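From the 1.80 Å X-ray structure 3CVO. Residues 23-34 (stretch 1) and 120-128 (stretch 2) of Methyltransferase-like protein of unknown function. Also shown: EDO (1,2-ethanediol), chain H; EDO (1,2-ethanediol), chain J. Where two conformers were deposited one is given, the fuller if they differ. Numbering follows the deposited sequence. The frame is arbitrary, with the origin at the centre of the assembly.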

# COMPACT_ATOMS: atom_id res chain seq x y z
N ALA A 23 -14.75 28.12 9.46
CA ALA A 23 -13.58 27.37 9.97
C ALA A 23 -12.57 27.22 8.83
O ALA A 23 -11.37 27.36 9.02
CB ALA A 23 -14.01 26.02 10.51
N LEU A 24 -13.08 26.98 7.65
CA LEU A 24 -12.24 26.77 6.46
C LEU A 24 -11.52 28.08 6.13
O LEU A 24 -10.33 28.11 5.83
CB LEU A 24 -13.08 26.34 5.26
CG LEU A 24 -12.25 26.12 3.99
CD1 LEU A 24 -12.03 24.67 3.82
CD2 LEU A 24 -12.87 26.73 2.76
N ARG A 25 -12.26 29.18 6.18
CA ARG A 25 -11.70 30.48 5.82
C ARG A 25 -10.59 30.84 6.78
O ARG A 25 -9.51 31.30 6.38
CB ARG A 25 -12.77 31.57 5.79
CG ARG A 25 -13.82 31.35 4.70
CD ARG A 25 -14.84 32.52 4.64
NE ARG A 25 -15.90 32.24 3.68
CZ ARG A 25 -15.89 32.66 2.42
NH1 ARG A 25 -14.87 33.39 1.98
NH2 ARG A 25 -16.89 32.35 1.60
N MSE A 26 -10.84 30.59 8.05
CA MSE A 26 -9.86 30.92 9.08
C MSE A 26 -8.59 30.08 8.90
O MSE A 26 -7.49 30.61 9.00
CB MSE A 26 -10.43 30.74 10.48
CG MSE A 26 -11.44 31.81 10.84
SE MSE A 26 -12.34 31.45 12.55
CE MSE A 26 -13.60 32.96 12.51
N ALA A 27 -8.75 28.80 8.57
CA ALA A 27 -7.61 27.88 8.42
C ALA A 27 -6.76 28.37 7.26
O ALA A 27 -5.54 28.39 7.33
CB ALA A 27 -8.09 26.43 8.15
N TYR A 28 -7.45 28.75 6.20
CA TYR A 28 -6.80 29.18 4.95
C TYR A 28 -6.10 30.53 5.13
O TYR A 28 -5.05 30.80 4.53
CB TYR A 28 -7.82 29.27 3.80
CG TYR A 28 -8.14 27.93 3.14
CD1 TYR A 28 -7.84 26.72 3.77
CD2 TYR A 28 -8.70 27.88 1.88
CE1 TYR A 28 -8.10 25.51 3.14
CE2 TYR A 28 -8.96 26.67 1.25
CZ TYR A 28 -8.67 25.48 1.88
OH TYR A 28 -8.94 24.23 1.24
N GLU A 29 -6.68 31.36 5.99
CA GLU A 29 -6.13 32.69 6.28
C GLU A 29 -4.82 32.50 6.99
O GLU A 29 -3.85 33.19 6.71
CB GLU A 29 -7.10 33.56 7.08
CG GLU A 29 -8.20 34.06 6.18
CD GLU A 29 -9.25 34.94 6.84
OE1 GLU A 29 -9.36 34.96 8.09
OE2 GLU A 29 -10.00 35.61 6.09
N GLU A 30 -4.80 31.52 7.88
CA GLU A 30 -3.65 31.25 8.75
C GLU A 30 -2.52 30.50 8.01
O GLU A 30 -1.37 30.63 8.36
CB GLU A 30 -4.05 30.45 10.01
CG GLU A 30 -4.71 31.27 11.12
N ALA A 31 -2.87 29.70 7.02
CA ALA A 31 -1.90 28.91 6.22
C ALA A 31 -1.20 29.74 5.16
O ALA A 31 -1.75 30.70 4.64
CB ALA A 31 -2.66 27.77 5.50
N GLU A 32 0.02 29.33 4.82
CA GLU A 32 0.68 29.86 3.61
C GLU A 32 0.52 28.88 2.46
O GLU A 32 0.24 29.26 1.32
CB GLU A 32 2.16 30.10 3.79
CG GLU A 32 2.82 30.43 2.45
CD GLU A 32 4.34 30.48 2.48
OE1 GLU A 32 4.97 29.66 3.20
OE2 GLU A 32 4.90 31.34 1.76
N VAL A 33 0.70 27.61 2.79
CA VAL A 33 0.63 26.52 1.80
C VAL A 33 -0.60 25.69 2.09
O VAL A 33 -0.80 25.21 3.20
CB VAL A 33 1.96 25.65 1.72
CG1 VAL A 33 1.88 24.56 0.62
CG2 VAL A 33 3.17 26.55 1.51
N ILE A 34 -1.42 25.53 1.05
CA ILE A 34 -2.70 24.84 1.16
C ILE A 34 -2.72 23.69 0.17
O ILE A 34 -2.44 23.88 -0.98
CB ILE A 34 -3.92 25.79 0.84
CG1 ILE A 34 -4.03 26.92 1.87
CG2 ILE A 34 -5.25 24.97 0.76
CD1 ILE A 34 -4.74 28.24 1.36
C1 EDO H . 1.81 20.18 -1.53
O1 EDO H . 1.60 21.44 -0.84
C2 EDO H . 2.05 20.37 -3.02
O2 EDO H . 3.27 21.08 -3.25
C1 EDO J . 8.69 23.57 2.35
O1 EDO J . 8.87 22.27 1.74
C2 EDO J . 8.82 24.67 1.30
O2 EDO J . 7.91 25.73 1.64
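Stretch 2 (120-128) FRHPDVVLV

Stretch 2 lies on stretch 1 as a strand paired in parallel with the start of another strand and packed through its apolar side chains against the preceding helix, with an aspartate fastening the turn between helix and strand.

Stretch 1 is helical from A23 to E30; A31 leaves helical phi/psi, E32 continues the turn, and V33 and I34 begin a strand. Stretch 2 runs as an extended loop from F120 through P123, breaks its extension at D124 (phi/psi -101/-35), and forms a strand from V125 to V128. That strand crosses the helix nearly antiparallel, at -147°, with axes 9.3 Å apart at closest approach. Against the strand of stretch 1, in contrast, it runs parallel: I34 and V125 form the bridge, their CA atoms 5.2 Å apart and their side chains on the same face of the sheet.

The polar centre is D124. Its OD2 accepts hydrogen bonds from E32 N (3.0 Å) and V33 N (2.9 Å), a role suited to a short carboxylate that can reach two successive amides where the loop passes into the strand. In return V33 O accepts a hydrogen bond from D124 N at 2.9 Å and a weak one from V125 N at 3.4 Å, so side chain and backbone together fix the register. Water 1 donates to D124 OD2 (2.7 Å) and E32 OE1 (2.9 Å), linking the two acidic side chains.

V125 carries much of the apolar contact. A beta-branched residue suits an extended backbone, and its two methyls spread over several partners: CG1 lies 3.6 Å from A31 CB, 3.6 Å from I34 CG1 and 3.9 Å from Y28 CD1, while CG2 is 4.1 Å from A27 CB. A27, in the helix, and A31, just after it, have only a methyl to place, and both direct it toward stretch 2. V126 points away, as alternation in a strand requires, and L127 points toward stretch 1; both L127 CD1 and L127 CD2 lie 4.1 Å from L24 CD1, and L127 CD2 is also 3.4 Å from Y28 OH. The CA-to-CB bond of Y28 points away, yet its long ring brings the end of the side chain back to the strand.

V33, the first strand residue of stretch 1, packs on the extended loop before V125; its compact branched side chain lies against the backbone there, its CB 3.4 Å from H122 O and its CG1 3.7 Å from P123 CA. At the exposed margin, R121 NH2 forms a salt bridge with E32 OE2 at 3.3 Å; long charged chains can meet at the surface; R121 also touches a crystal neighbour, and E32 is given in one of two deposited conformers. R121 also binds ethanediol, its N donating to O2 of the chain H molecule at 2.9 Å.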

# COMPACT_ATOMS: atom_id res chain seq x y z
N PHE A 120 7.29 20.50 -4.86
CA PHE A 120 6.61 20.22 -3.58
C PHE A 120 6.88 21.28 -2.53
O PHE A 120 8.00 21.67 -2.29
CB PHE A 120 6.98 18.82 -3.01
CG PHE A 120 6.39 18.53 -1.65
CD1 PHE A 120 5.09 18.09 -1.52
CD2 PHE A 120 7.13 18.74 -0.51
CE1 PHE A 120 4.52 17.82 -0.27
CE2 PHE A 120 6.57 18.48 0.76
CZ PHE A 120 5.28 18.03 0.88
N ARG A 121 5.81 21.77 -1.94
CA ARG A 121 5.89 22.65 -0.77
C ARG A 121 5.08 22.00 0.35
O ARG A 121 3.93 21.64 0.17
CB ARG A 121 5.29 24.03 -1.09
CG ARG A 121 5.88 24.76 -2.31
CD ARG A 121 6.93 25.77 -1.97
NE ARG A 121 6.56 26.69 -0.89
CZ ARG A 121 5.99 27.88 -1.07
NH1 ARG A 121 5.70 28.31 -2.29
NH2 ARG A 121 5.70 28.64 -0.02
N HIS A 122 5.69 21.89 1.51
CA HIS A 122 5.01 21.27 2.65
C HIS A 122 3.79 22.10 3.05
O HIS A 122 3.88 23.31 3.29
CB HIS A 122 5.94 21.14 3.89
CG HIS A 122 5.44 20.18 4.92
ND1 HIS A 122 4.28 20.37 5.64
CD2 HIS A 122 5.99 19.04 5.40
CE1 HIS A 122 4.12 19.36 6.48
NE2 HIS A 122 5.14 18.54 6.35
N PRO A 123 2.63 21.45 3.14
CA PRO A 123 1.41 22.19 3.48
C PRO A 123 1.39 22.58 4.92
O PRO A 123 2.08 21.98 5.76
CB PRO A 123 0.28 21.19 3.20
CG PRO A 123 0.87 20.03 2.60
CD PRO A 123 2.37 20.08 2.69
N ASP A 124 0.60 23.62 5.16
CA ASP A 124 0.24 24.06 6.50
C ASP A 124 -1.15 23.57 6.85
O ASP A 124 -1.43 23.27 7.99
CB ASP A 124 0.27 25.56 6.56
CG ASP A 124 1.66 26.12 6.28
OD1 ASP A 124 2.60 25.59 6.90
OD2 ASP A 124 1.81 27.05 5.46
N VAL A 125 -2.00 23.53 5.84
CA VAL A 125 -3.37 22.98 5.96
C VAL A 125 -3.66 22.04 4.82
O VAL A 125 -3.23 22.24 3.69
CB VAL A 125 -4.47 24.11 6.04
CG1 VAL A 125 -4.59 24.85 4.70
CG2 VAL A 125 -5.81 23.52 6.42
N VAL A 126 -4.35 20.96 5.15
CA VAL A 126 -4.86 20.00 4.15
C VAL A 126 -6.36 19.88 4.28
O VAL A 126 -6.93 19.67 5.37
CB VAL A 126 -4.23 18.58 4.31
CG1 VAL A 126 -4.83 17.55 3.29
CG2 VAL A 126 -2.69 18.67 4.19
N LEU A 127 -7.00 20.01 3.14
CA LEU A 127 -8.44 19.77 3.06
C LEU A 127 -8.76 18.47 2.34
O LEU A 127 -8.33 18.24 1.23
CB LEU A 127 -9.13 20.90 2.30
CG LEU A 127 -10.63 20.68 2.02
CD1 LEU A 127 -11.45 20.63 3.34
CD2 LEU A 127 -11.22 21.73 1.05
N VAL A 128 -9.48 17.61 3.04
CA VAL A 128 -9.94 16.33 2.52
C VAL A 128 -11.42 16.49 2.09
O VAL A 128 -12.35 16.52 2.91
CB VAL A 128 -9.69 15.16 3.50
CG1 VAL A 128 -10.36 13.86 3.01
CG2 VAL A 128 -8.17 14.94 3.71
O HOH W 1 4.43 27.29 4.78